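Local structure of betaine aldehyde dehydrogenase (Staphylococcus aureus subsp. aureus COL, 4QTO) at residues A[78-83]-A[249-254]; A[188-193]-A[489-494]; A[243-248]-A[266-271]. The protein catalyses the NAD-dependent oxidation of betaine aldehyde to glycine betaine. All blocks are in the same frame, centred on the assembly; numbering follows the deposited sequence.

Interaction 1 (A[78-83]-A[249-254]); sequences AARRAF and EVDLVS
R80, on helix 69-85, reaches E249 and D251 on the segment that runs into strand 252-256, and its guanidinium group makes every polar bond of the contact. The side chain leaves the helix with CG anti to the backbone N and then turns twice, at chi2 and again at chi3, which lets the flat group run obliquely over the helix with its edge toward 249-254. NH2 makes two of the three direct bonds. It donates to the backbone O of E249 over 2.8 Å, approaching from above the carbonyl plane rather than along a lone pair. It also donates to D251 OD2, likewise over 2.8 Å, reaching that oxygen on its syn side; this second bond is a salt bridge. The carboxylate of E249 is held less firmly: its chain bends back at chi2 to bring OE1 to 3.0 Å from R80 NE, but the angle at the hydrogen is only 123°, a salt bridge whose hydrogen bond is weak. Each acid meets the guanidinium through one oxygen, with planes 74° (E249) and 80° (D251) apart, and neither pairing is bidentate. On the remaining NH1, a water accepts at 2.8 Å, and E84 of the same helix adds a further salt bridge. D251 OD2 has a second partner too, the backbone N of V173 on strand 162-177, which helps fix where that oxygen lies. K462 of a second subunit packs against R80. With three carboxylates around one arginine, the positive charge is probably well compensated. The two segments are therefore joined at the surface by directed ionic and polar bonds, whose strength would be expected to depend on these groups keeping their charges.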
ATOM      1  N   ALA A  78      35.337   2.467  -2.813  1.00 12.15           N
ATOM      2  CA  ALA A  78      35.185   1.486  -1.722  1.00 12.33           C
ATOM      3  C   ALA A  78      33.729   1.158  -1.474  1.00 12.04           C
ATOM      4  O   ALA A  78      33.378  -0.001  -1.243  1.00 11.86           O
ATOM      5  CB  ALA A  78      35.824   1.993  -0.450  1.00 12.91           C
ATOM      6  N   ALA A  79      32.874   2.182  -1.533  1.00 11.34           N
ATOM      7  CA  ALA A  79      31.425   1.989  -1.387  1.00 10.92           C
ATOM      8  C   ALA A  79      30.913   1.068  -2.495  1.00 10.77           C
ATOM      9  O   ALA A  79      30.080   0.171  -2.279  1.00 11.29           O
ATOM     10  CB  ALA A  79      30.732   3.338  -1.404  1.00 11.04           C
ATOM     11  N   ARG A  80      31.376   1.309  -3.732  1.00 10.79           N
ATOM     12  CA  ARG A  80      30.993   0.476  -4.846  1.00 12.23           C
ATOM     13  C   ARG A  80      31.447  -0.959  -4.645  1.00 11.91           C
ATOM     14  O   ARG A  80      30.679  -1.903  -4.868  1.00 12.47           O
ATOM     15  CB  ARG A  80      31.538   1.052  -6.179  1.00 12.59           C
ATOM     16  CG  ARG A  80      31.407   0.133  -7.399  1.00 13.54           C
ATOM     17  CD  ARG A  80      29.979  -0.297  -7.700  1.00 14.75           C
ATOM     18  NE  ARG A  80      29.153   0.871  -8.010  1.00 15.29           N
ATOM     19  CZ  ARG A  80      27.826   0.896  -7.951  1.00 14.13           C
ATOM     20  NH1 ARG A  80      27.136  -0.173  -7.601  1.00 14.37           N
ATOM     21  NH2 ARG A  80      27.191   2.015  -8.243  1.00 13.60           N
ATOM     22  N   ARG A  81      32.710  -1.149  -4.275  1.00 12.74           N
ATOM     23  CA  ARG A  81      33.228  -2.500  -4.047  1.00 13.59           C
ATOM     24  C   ARG A  81      32.399  -3.243  -2.985  1.00 13.45           C
ATOM     25  O   ARG A  81      32.016  -4.412  -3.170  1.00 13.68           O
ATOM     26  CB  ARG A  81      34.698  -2.435  -3.612  1.00 15.69           C
ATOM     27  CG  ARG A  81      35.367  -3.799  -3.613  1.00 18.20           C
ATOM     28  CD  ARG A  81      36.622  -3.826  -2.751  1.00 21.69           C
ATOM     29  NE  ARG A  81      36.266  -3.690  -1.334  1.00 24.26           N
ATOM     30  CZ  ARG A  81      36.630  -2.682  -0.539  1.00 27.18           C
ATOM     31  NH1 ARG A  81      37.445  -1.725  -0.976  1.00 27.24           N
ATOM     32  NH2 ARG A  81      36.232  -2.683   0.732  1.00 27.65           N
ATOM     33  N   ALA A  82      32.115  -2.544  -1.899  1.00 12.60           N
ATOM     34  CA  ALA A  82      31.310  -3.082  -0.824  1.00 12.47           C
ATOM     35  C   ALA A  82      29.898  -3.447  -1.318  1.00 12.39           C
ATOM     36  O   ALA A  82      29.374  -4.528  -0.993  1.00 12.97           O
ATOM     37  CB  ALA A  82      31.249  -2.125   0.335  1.00 13.10           C
ATOM     38  N   PHE A  83      29.290  -2.557  -2.101  1.00 12.01           N
ATOM     39  CA  PHE A  83      27.958  -2.819  -2.626  1.00 11.73           C
ATOM     40  C   PHE A  83      27.966  -4.102  -3.486  1.00 12.45           C
ATOM     41  O   PHE A  83      27.109  -4.981  -3.299  1.00 13.58           O
ATOM     42  CB  PHE A  83      27.425  -1.631  -3.442  1.00 11.95           C
ATOM     43  CG  PHE A  83      26.003  -1.808  -3.826  1.00 11.38           C
ATOM     44  CD1 PHE A  83      25.004  -1.538  -2.894  1.00 11.14           C
ATOM     45  CD2 PHE A  83      25.648  -2.293  -5.056  1.00 12.23           C
ATOM     46  CE1 PHE A  83      23.686  -1.788  -3.182  1.00 11.48           C
ATOM     47  CE2 PHE A  83      24.306  -2.520  -5.349  1.00 12.10           C
ATOM     48  CZ  PHE A  83      23.343  -2.266  -4.422  1.00 11.19           C
ATOM     49  N   GLU A 249      30.272   6.211 -10.512  1.00 12.15           N
ATOM     50  CA  GLU A 249      29.873   5.064  -9.662  1.00 11.70           C
ATOM     51  C   GLU A 249      28.808   5.401  -8.630  1.00 11.89           C
ATOM     52  O   GLU A 249      28.416   4.524  -7.845  1.00 13.18           O
ATOM     53  CB  GLU A 249      31.078   4.441  -8.957  1.00 13.18           C
ATOM     54  CG  GLU A 249      32.064   3.821  -9.921  1.00 14.93           C
ATOM     55  CD  GLU A 249      31.472   2.708 -10.769  1.00 17.12           C
ATOM     56  OE1 GLU A 249      30.486   2.045 -10.371  1.00 15.24           O
ATOM     57  OE2 GLU A 249      32.044   2.463 -11.853  1.00 23.33           O
ATOM     58  N   VAL A 250      28.308   6.624  -8.629  1.00 10.79           N
ATOM     59  CA  VAL A 250      27.259   7.037  -7.696  1.00 10.73           C
ATOM     60  C   VAL A 250      25.876   6.851  -8.339  1.00 10.31           C
ATOM     61  O   VAL A 250      25.690   7.222  -9.498  1.00 10.67           O
ATOM     62  CB  VAL A 250      27.446   8.501  -7.282  1.00 11.04           C
ATOM     63  CG1 VAL A 250      26.312   8.983  -6.385  1.00 10.44           C
ATOM     64  CG2 VAL A 250      28.774   8.675  -6.561  1.00 12.23           C
ATOM     65  N   ASP A 251      24.927   6.278  -7.585  1.00  9.81           N
ATOM     66  CA  ASP A 251      23.549   6.058  -8.056  1.00  9.62           C
ATOM     67  C   ASP A 251      22.541   7.113  -7.562  1.00  8.93           C
ATOM     68  O   ASP A 251      21.507   7.311  -8.184  1.00  9.18           O
ATOM     69  CB  ASP A 251      23.090   4.663  -7.657  1.00  9.52           C
ATOM     70  CG  ASP A 251      23.934   3.579  -8.305  1.00 11.10           C
ATOM     71  OD1 ASP A 251      23.967   3.482  -9.568  1.00 12.46           O
ATOM     72  OD2 ASP A 251      24.642   2.858  -7.545  1.00 11.45           O
ATOM     73  N   LEU A 252      22.851   7.771  -6.435  1.00  9.05           N
ATOM     74  CA  LEU A 252      22.001   8.829  -5.881  1.00  8.77           C
ATOM     75  C   LEU A 252      22.886   9.831  -5.167  1.00  9.18           C
ATOM     76  O   LEU A 252      23.753   9.444  -4.373  1.00  8.51           O
ATOM     77  CB  LEU A 252      21.008   8.260  -4.852  1.00  9.55           C
ATOM     78  CG  LEU A 252      20.202   9.265  -4.006  1.00  9.94           C
ATOM     79  CD1 LEU A 252      19.192  10.012  -4.840  1.00 10.51           C
ATOM     80  CD2 LEU A 252      19.530   8.563  -2.840  1.00 10.99           C
ATOM     81  N   VAL A 253      22.648  11.107  -5.450  1.00  8.89           N
ATOM     82  CA  VAL A 253      23.293  12.214  -4.736  1.00 10.12           C
ATOM     83  C   VAL A 253      22.178  12.859  -3.903  1.00 10.46           C
ATOM     84  O   VAL A 253      21.154  13.295  -4.449  1.00  9.98           O
ATOM     85  CB  VAL A 253      23.858  13.269  -5.698  1.00 11.71           C
ATOM     86  CG1 VAL A 253      24.481  14.417  -4.885  1.00 14.05           C
ATOM     87  CG2 VAL A 253      24.844  12.637  -6.631  1.00 14.07           C
ATOM     88  N   SER A 254      22.348  12.893  -2.584  1.00 10.89           N
ATOM     89  CA  SER A 254      21.377  13.476  -1.656  1.00 10.33           C
ATOM     90  C   SER A 254      22.039  14.692  -0.980  1.00 11.95           C
ATOM     91  O   SER A 254      22.964  14.505  -0.202  1.00 13.81           O
ATOM     92  CB  SER A 254      20.906  12.472  -0.614  1.00 12.19           C
ATOM     93  OG  SER A 254      19.958  13.079   0.255  1.00 12.73           O
TER
HETATM   94  O   HOH W   1      24.419  -0.474  -8.242  1.00 22.40           O

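Interaction 2 (A[188-193]-A[489-494]); sequences SWKIAP and GRELGK
E491 and L492 are the two residues of 489-494 that meet helix 183-197, resting against K190 and W189. The segment starts at G489, whose backbone angles would jam a side chain against the preceding carbonyl O, a conformation that calls for glycine. Its own O accepts a hydrogen bond from R490 NH1 at 2.9 Å, with the oxygen in the guanidinium plane, while R490 NH2 bonds to S503 O of a second subunit. E491 follows, and its chain, extended beyond CG, reaches obliquely to the flank of the helix. OE2 receives K190 NZ over 2.7 Å, on its syn side and somewhat out of the carboxylate plane, in a buried salt bridge. K190 runs straight until chi4 (-61°), where the last bond folds the ammonium group towards the acid. The other oxygen, OE1, lies in the plane of the W189 ring at its edge, 3.3 Å from CE3, with the carboxylate turned 76° from the indole. L492 then lays its isopropyl end over one indole face: CD2 sits 3.6 Å from the centroid of the five-membered ring, 10° off its normal, a CH-pi contact, while CD1 lies over the same face, toward the rim near CE2 and CZ2. A water also links the backbones, accepting from L492 N and donating to W189 O, each at 2.8 Å. L492 and G493 both have positive phi, and beyond them the chain continues as a helix that carries K494. Around the contact, W480 meets W189 edge-to-face and shares a backbone bond with E491. Helix 126-146 packs on S188 and A192, and S254 and T256 of strand 252-256 bond to K190 NZ and touch E491, so the salt bridge faces that strand.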
ATOM      1  N   SER A 188      21.173  11.914  10.135  1.00 10.29           N
ATOM      2  CA  SER A 188      20.317  10.753  10.467  1.00  9.52           C
ATOM      3  C   SER A 188      19.250  10.513   9.406  1.00  9.74           C
ATOM      4  O   SER A 188      18.890   9.377   9.091  1.00  8.73           O
ATOM      5  CB  SER A 188      19.667  10.855  11.850  1.00  9.82           C
ATOM      6  OG  SER A 188      18.600  11.813  11.927  1.00  9.99           O
ATOM      7  N   TRP A 189      18.711  11.594   8.846  1.00  8.16           N
ATOM      8  CA  TRP A 189      17.670  11.473   7.820  1.00  8.74           C
ATOM      9  C   TRP A 189      18.139  10.760   6.551  1.00  9.05           C
ATOM     10  O   TRP A 189      17.338  10.167   5.829  1.00  9.44           O
ATOM     11  CB  TRP A 189      17.144  12.861   7.436  1.00  8.37           C
ATOM     12  CG  TRP A 189      16.320  13.586   8.471  1.00  9.75           C
ATOM     13  CD1 TRP A 189      16.239  13.333   9.804  1.00 10.02           C
ATOM     14  CD2 TRP A 189      15.565  14.789   8.248  1.00  9.74           C
ATOM     15  NE1 TRP A 189      15.423  14.265  10.405  1.00 10.41           N
ATOM     16  CE2 TRP A 189      14.984  15.152   9.456  1.00 10.51           C
ATOM     17  CE3 TRP A 189      15.287  15.552   7.104  1.00 12.07           C
ATOM     18  CZ2 TRP A 189      14.181  16.282   9.584  1.00 12.21           C
ATOM     19  CZ3 TRP A 189      14.454  16.664   7.232  1.00 13.37           C
ATOM     20  CH2 TRP A 189      13.923  17.000   8.459  1.00 12.83           C
ATOM     21  N   LYS A 190      19.429  10.853   6.283  1.00  8.47           N
ATOM     22  CA  LYS A 190      20.057  10.229   5.147  1.00  8.44           C
ATOM     23  C   LYS A 190      20.645   8.849   5.470  1.00  9.40           C
ATOM     24  O   LYS A 190      20.418   7.878   4.726  1.00  8.87           O
ATOM     25  CB  LYS A 190      21.140  11.165   4.566  1.00  9.08           C
ATOM     26  CG  LYS A 190      20.628  12.561   4.191  1.00  9.87           C
ATOM     27  CD  LYS A 190      21.685  13.357   3.468  1.00 10.55           C
ATOM     28  CE  LYS A 190      21.321  14.810   3.235  1.00 11.73           C
ATOM     29  NZ  LYS A 190      20.115  14.988   2.416  1.00 12.67           N
ATOM     30  N   ILE A 191      21.362   8.734   6.594  1.00  8.25           N
ATOM     31  CA  ILE A 191      22.011   7.485   6.942  1.00  8.53           C
ATOM     32  C   ILE A 191      21.002   6.398   7.227  1.00  8.31           C
ATOM     33  O   ILE A 191      21.159   5.246   6.769  1.00  8.56           O
ATOM     34  CB  ILE A 191      22.891   7.654   8.195  1.00  9.02           C
ATOM     35  CG1 ILE A 191      24.104   8.536   7.866  1.00 11.09           C
ATOM     36  CG2 ILE A 191      23.385   6.330   8.706  1.00  9.26           C
ATOM     37  CD1 ILE A 191      24.780   9.055   9.109  1.00 11.60           C
ATOM     38  N   ALA A 192      19.958   6.726   7.986  1.00  7.44           N
ATOM     39  CA  ALA A 192      19.039   5.682   8.441  1.00  8.30           C
ATOM     40  C   ALA A 192      18.402   4.899   7.299  1.00  7.99           C
ATOM     41  O   ALA A 192      18.443   3.651   7.299  1.00  8.36           O
ATOM     42  CB  ALA A 192      18.009   6.240   9.393  1.00  8.23           C
ATOM     43  N   PRO A 193      17.799   5.575   6.298  1.00  8.14           N
ATOM     44  CA  PRO A 193      17.230   4.782   5.202  1.00  8.31           C
ATOM     45  C   PRO A 193      18.269   4.127   4.326  1.00  8.83           C
ATOM     46  O   PRO A 193      18.034   3.049   3.806  1.00  7.72           O
ATOM     47  CB  PRO A 193      16.399   5.810   4.419  1.00  9.09           C
ATOM     48  CG  PRO A 193      17.041   7.133   4.741  1.00  8.82           C
ATOM     49  CD  PRO A 193      17.411   6.995   6.194  1.00  8.86           C
ATOM     50  N   GLY A 489      12.277  15.544  -4.340  1.00  7.96           N
ATOM     51  CA  GLY A 489      12.166  14.352  -3.514  1.00  8.53           C
ATOM     52  C   GLY A 489      11.727  14.618  -2.081  1.00  8.31           C
ATOM     53  O   GLY A 489      11.343  15.721  -1.702  1.00  8.51           O
ATOM     54  N   ARG A 490      11.786  13.544  -1.286  1.00  9.16           N
ATOM     55  CA  ARG A 490      11.386  13.641   0.087  1.00  8.59           C
ATOM     56  C   ARG A 490      12.362  12.875   0.991  1.00  9.27           C
ATOM     57  O   ARG A 490      12.981  11.900   0.574  1.00 11.98           O
ATOM     58  CB  ARG A 490       9.986  13.022   0.323  1.00  8.90           C
ATOM     59  CG  ARG A 490       8.817  13.782  -0.266  1.00  8.84           C
ATOM     60  CD  ARG A 490       8.598  15.093   0.432  1.00  9.10           C
ATOM     61  NE  ARG A 490       7.466  15.872  -0.046  1.00  9.10           N
ATOM     62  CZ  ARG A 490       7.518  16.680  -1.117  1.00  9.68           C
ATOM     63  NH1 ARG A 490       8.641  16.788  -1.837  1.00  9.49           N
ATOM     64  NH2 ARG A 490       6.470  17.385  -1.463  1.00  9.33           N
ATOM     65  N   GLU A 491      12.467  13.350   2.217  1.00  8.33           N
ATOM     66  CA  GLU A 491      13.152  12.652   3.290  1.00  8.65           C
ATOM     67  C   GLU A 491      12.124  12.310   4.350  1.00  8.23           C
ATOM     68  O   GLU A 491      11.067  12.966   4.449  1.00  9.32           O
ATOM     69  CB  GLU A 491      14.296  13.453   3.843  1.00 10.17           C
ATOM     70  CG  GLU A 491      15.418  13.529   2.806  1.00 12.06           C
ATOM     71  CD  GLU A 491      16.721  14.120   3.331  1.00 14.91           C
ATOM     72  OE1 GLU A 491      16.695  15.019   4.159  1.00 17.95           O
ATOM     73  OE2 GLU A 491      17.770  13.674   2.878  1.00 17.13           O
ATOM     74  N   LEU A 492      12.436  11.305   5.146  1.00  8.95           N
ATOM     75  CA  LEU A 492      11.532  10.757   6.188  1.00  8.65           C
ATOM     76  C   LEU A 492      10.314  10.013   5.582  1.00  8.64           C
ATOM     77  O   LEU A 492       9.979  10.128   4.401  1.00  8.50           O
ATOM     78  CB  LEU A 492      11.052  11.816   7.203  1.00  9.54           C
ATOM     79  CG  LEU A 492      12.181  12.621   7.853  1.00  9.94           C
ATOM     80  CD1 LEU A 492      11.584  13.617   8.830  1.00 11.36           C
ATOM     81  CD2 LEU A 492      13.220  11.720   8.513  1.00 11.90           C
ATOM     82  N   GLY A 493       9.689   9.211   6.439  1.00  9.42           N
ATOM     83  CA  GLY A 493       8.545   8.403   6.042  1.00  9.42           C
ATOM     84  C   GLY A 493       8.868   7.334   5.027  1.00  9.73           C
ATOM     85  O   GLY A 493      10.025   7.063   4.692  1.00  9.32           O
ATOM     86  N   LYS A 494       7.810   6.673   4.543  1.00 11.54           N
ATOM     87  CA  LYS A 494       7.996   5.639   3.553  1.00 11.83           C
ATOM     88  C   LYS A 494       8.547   6.197   2.257  1.00 10.92           C
ATOM     89  O   LYS A 494       9.391   5.561   1.618  1.00 12.84           O
ATOM     90  CB  LYS A 494       6.676   4.884   3.345  1.00 14.41           C
ATOM     91  CG  LYS A 494       6.255   4.104   4.593  1.00 17.97           C
ATOM     92  CD  LYS A 494       4.976   3.329   4.389  1.00 23.83           C
ATOM     93  CE  LYS A 494       4.578   2.635   5.692  1.00 27.76           C
ATOM     94  NZ  LYS A 494       3.381   1.742   5.521  1.00 39.88           N
TER
HETATM   95  O   HOH W   2      14.861  10.060   4.585  1.00  9.70           O
HETATM   96  O   HOH W   3      18.838  16.001   5.262  1.00 25.10           O

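Interaction 3 (A[243-248]-A[266-271]); sequences VMSGHK and MKNAAN
S245 holds its OG between its backbone N and carbonyl carbon (chi1 56°), and N268 sets CG beside its own backbone N (chi1 -86°), so hydroxyl and amide face one another across the gap between two helices. N268 ND2 donates to S245 OG over 2.9 Å with an N-H...O angle of 148°, the hydroxyl lying somewhat off the amide plane. N268 has a second conformer, so this bond is doubtful despite its geometry. The stronger polar partner of that amide is D242, one turn back on the helix of S245, while S245 OG is also bonded to G241 O. The helices, 237-246 and 259-269, precede and follow strand 252-256 in the chain and lie side by side on one face of the Rossmann-type sheet; strand 252-256, helix 259-269 and the parallel strand 275-279 make a beta-alpha-beta crossover. The backbones come close here, with CA of G246 5.1 Å from CA of N268. A269 CA approaches S245 O at 3.3 Å in a CA-H...O contact, and G246 CA lies 4.0 Å from N268 O. A269 also packs on I276 of strand 275-279. K267 and N271 bond to a second subunit, including N271 OD1 to K267 NZ of that chain.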
ATOM      1  N   VAL A 243      33.398  15.766  -7.074  1.00 14.89           N
ATOM      2  CA  VAL A 243      33.544  14.312  -7.162  1.00 15.58           C
ATOM      3  C   VAL A 243      32.339  13.596  -6.565  1.00 14.72           C
ATOM      4  O   VAL A 243      31.832  12.634  -7.137  1.00 13.63           O
ATOM      5  CB  VAL A 243      34.853  13.836  -6.445  1.00 18.79           C
ATOM      6  CG1 VAL A 243      34.912  12.324  -6.271  1.00 20.97           C
ATOM      7  CG2 VAL A 243      36.061  14.324  -7.207  1.00 21.56           C
ATOM      8  N   MET A 244      31.843  14.087  -5.439  0.50 12.25           N
ATOM      9  CA  MET A 244      30.701  13.447  -4.797  0.50 11.39           C
ATOM     10  C   MET A 244      29.422  13.518  -5.610  0.50 12.02           C
ATOM     11  O   MET A 244      28.600  12.604  -5.547  0.50 12.37           O
ATOM     12  CB  MET A 244      30.480  14.007  -3.404  0.50 10.19           C
ATOM     13  CG  MET A 244      31.644  13.649  -2.493  0.50  9.34           C
ATOM     14  SD  MET A 244      31.377  14.191  -0.792  0.50  8.19           S
ATOM     15  CE  MET A 244      30.042  13.044  -0.341  0.50  8.48           C
ATOM     16  N   SER A 245      29.267  14.573  -6.404  1.00 12.86           N
ATOM     17  CA  SER A 245      28.053  14.695  -7.213  1.00 13.33           C
ATOM     18  C   SER A 245      28.233  14.217  -8.645  1.00 15.15           C
ATOM     19  O   SER A 245      27.241  13.916  -9.317  1.00 20.20           O
ATOM     20  CB  SER A 245      27.549  16.125  -7.235  1.00 14.48           C
ATOM     21  OG  SER A 245      28.557  17.011  -7.687  1.00 14.44           O
ATOM     22  N   GLY A 246      29.461  14.133  -9.121  1.00 13.41           N
ATOM     23  CA  GLY A 246      29.720  13.831 -10.522  1.00 14.46           C
ATOM     24  C   GLY A 246      30.382  12.520 -10.869  1.00 14.87           C
ATOM     25  O   GLY A 246      30.701  12.297 -12.035  1.00 17.95           O
ATOM     26  N   HIS A 247      30.635  11.667  -9.877  1.00 13.81           N
ATOM     27  CA  HIS A 247      31.327  10.413 -10.131  1.00 13.21           C
ATOM     28  C   HIS A 247      30.399   9.386 -10.777  1.00 12.67           C
ATOM     29  O   HIS A 247      29.208   9.251 -10.395  1.00 12.29           O
ATOM     30  CB  HIS A 247      31.907   9.852  -8.837  1.00 14.04           C
ATOM     31  CG  HIS A 247      33.004   8.873  -9.059  1.00 14.91           C
ATOM     32  ND1 HIS A 247      32.761   7.567  -9.411  1.00 13.91           N
ATOM     33  CD2 HIS A 247      34.347   9.018  -9.051  1.00 15.99           C
ATOM     34  CE1 HIS A 247      33.908   6.940  -9.578  1.00 17.59           C
ATOM     35  NE2 HIS A 247      34.890   7.798  -9.354  1.00 17.02           N
ATOM     36  N   LYS A 248      30.926   8.632 -11.733  1.00 14.65           N
ATOM     37  CA  LYS A 248      30.120   7.664 -12.456  1.00 14.70           C
ATOM     38  C   LYS A 248      29.616   6.485 -11.636  1.00 14.11           C
ATOM     39  O   LYS A 248      28.638   5.843 -12.012  1.00 14.70           O
ATOM     40  CB  LYS A 248      30.878   7.127 -13.688  1.00 19.13           C
ATOM     41  CG  LYS A 248      32.049   6.242 -13.361  1.00 23.19           C
ATOM     42  CD  LYS A 248      32.666   5.695 -14.662  1.00 31.28           C
ATOM     43  CE  LYS A 248      33.509   4.468 -14.359  1.00 43.06           C
ATOM     44  NZ  LYS A 248      34.179   3.885 -15.560  1.00 52.70           N
ATOM     45  N   MET A 266      23.072  19.401  -8.934  1.00 10.94           N
ATOM     46  CA  MET A 266      22.174  18.765  -9.882  1.00 10.24           C
ATOM     47  C   MET A 266      22.740  18.780 -11.308  1.00 10.53           C
ATOM     48  O   MET A 266      22.634  17.790 -12.044  1.00 10.31           O
ATOM     49  CB  MET A 266      20.809  19.421  -9.832  1.00 10.70           C
ATOM     50  CG  MET A 266      19.801  18.791 -10.751  1.00 10.18           C
ATOM     51  SD  MET A 266      18.139  19.383 -10.445  1.00 11.64           S
ATOM     52  CE  MET A 266      17.253  18.671 -11.819  1.00 11.88           C
ATOM     53  N   LYS A 267      23.353  19.889 -11.699  1.00 10.73           N
ATOM     54  CA  LYS A 267      23.961  19.974 -13.022  1.00 12.46           C
ATOM     55  C   LYS A 267      25.120  18.971 -13.141  1.00 11.95           C
ATOM     56  O   LYS A 267      25.316  18.380 -14.198  1.00 13.59           O
ATOM     57  CB  LYS A 267      24.403  21.405 -13.321  1.00 12.55           C
ATOM     58  CG  LYS A 267      23.252  22.357 -13.540  1.00 14.21           C
ATOM     59  CD  LYS A 267      23.757  23.802 -13.633  1.00 15.77           C
ATOM     60  CE  LYS A 267      22.652  24.820 -13.842  1.00 17.13           C
ATOM     61  NZ  LYS A 267      22.137  24.781 -15.240  1.00 21.44           N
ATOM     62  N   ASN A 268      25.867  18.782 -12.069  0.50 12.72           N
ATOM     63  CA  ASN A 268      26.938  17.805 -12.036  0.50 13.88           C
ATOM     64  C   ASN A 268      26.437  16.385 -12.127  0.50 13.49           C
ATOM     65  O   ASN A 268      26.974  15.560 -12.860  0.50 13.90           O
ATOM     66  CB  ASN A 268      27.617  17.938 -10.690  0.50 17.08           C
ATOM     67  CG  ASN A 268      28.697  18.984 -10.671  0.50 18.84           C
ATOM     68  OD1 ASN A 268      29.095  19.536 -11.697  0.50 23.73           O
ATOM     69  ND2 ASN A 268      29.211  19.249  -9.480  0.50 21.88           N
ATOM     70  N   ALA A 269      25.393  16.106 -11.359  1.00 11.42           N
ATOM     71  CA  ALA A 269      24.751  14.794 -11.349  1.00 10.69           C
ATOM     72  C   ALA A 269      24.262  14.414 -12.747  1.00 11.04           C
ATOM     73  O   ALA A 269      24.242  13.223 -13.102  1.00 11.05           O
ATOM     74  CB  ALA A 269      23.590  14.759 -10.351  1.00 10.76           C
ATOM     75  N   ALA A 270      23.845  15.386 -13.539  1.00 10.56           N
ATOM     76  CA  ALA A 270      23.327  15.142 -14.881  1.00 11.36           C
ATOM     77  C   ALA A 270      24.380  14.485 -15.769  1.00 11.06           C
ATOM     78  O   ALA A 270      24.025  13.793 -16.701  1.00 12.01           O
ATOM     79  CB  ALA A 270      22.859  16.445 -15.518  1.00 12.44           C
ATOM     80  N   ASN A 271      25.665  14.710 -15.494  1.00 11.63           N
ATOM     81  CA  ASN A 271      26.706  14.125 -16.333  1.00 13.15           C
ATOM     82  C   ASN A 271      26.640  12.591 -16.394  1.00 12.75           C
ATOM     83  O   ASN A 271      27.113  12.002 -17.382  1.00 13.64           O
ATOM     84  CB  ASN A 271      28.068  14.584 -15.862  1.00 13.10           C
ATOM     85  CG  ASN A 271      28.287  16.065 -16.096  1.00 15.67           C
ATOM     86  OD1 ASN A 271      27.869  16.615 -17.103  1.00 16.92           O
ATOM     87  ND2 ASN A 271      29.012  16.690 -15.206  1.00 19.48           N
TER
HETATM   88  O   HOH W   4      29.161  19.604  -7.070  1.00 32.47           O
HETATM   89  O   HOH W   5      30.965  14.281 -13.818  1.00 24.63           O

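Interaction 2 is the buried one, about 10 Å from the chain centre to its own centre, whereas interactions 1 and 3 lie about 21 and 20 Å out, at the surface and partly buried. Strand 252-256 relates all three: the segment 249-254 that runs into it carries the acids of interaction 1, its S254 probably hydrogen-bonds to K190 of interaction 2 (OG to NZ 2.9 Å), and V253 CG2 packs at 3.8 Å on S245 O of interaction 3. Chemistry follows place. Interaction 1 is mainly ionic, with one bond to a backbone O; interaction 2 pairs an enclosed salt bridge with CH-pi packing on an indole; interaction 3 brings helix backbones together with a single side-chain hydrogen bond. Interactions 2 and 3 do not touch.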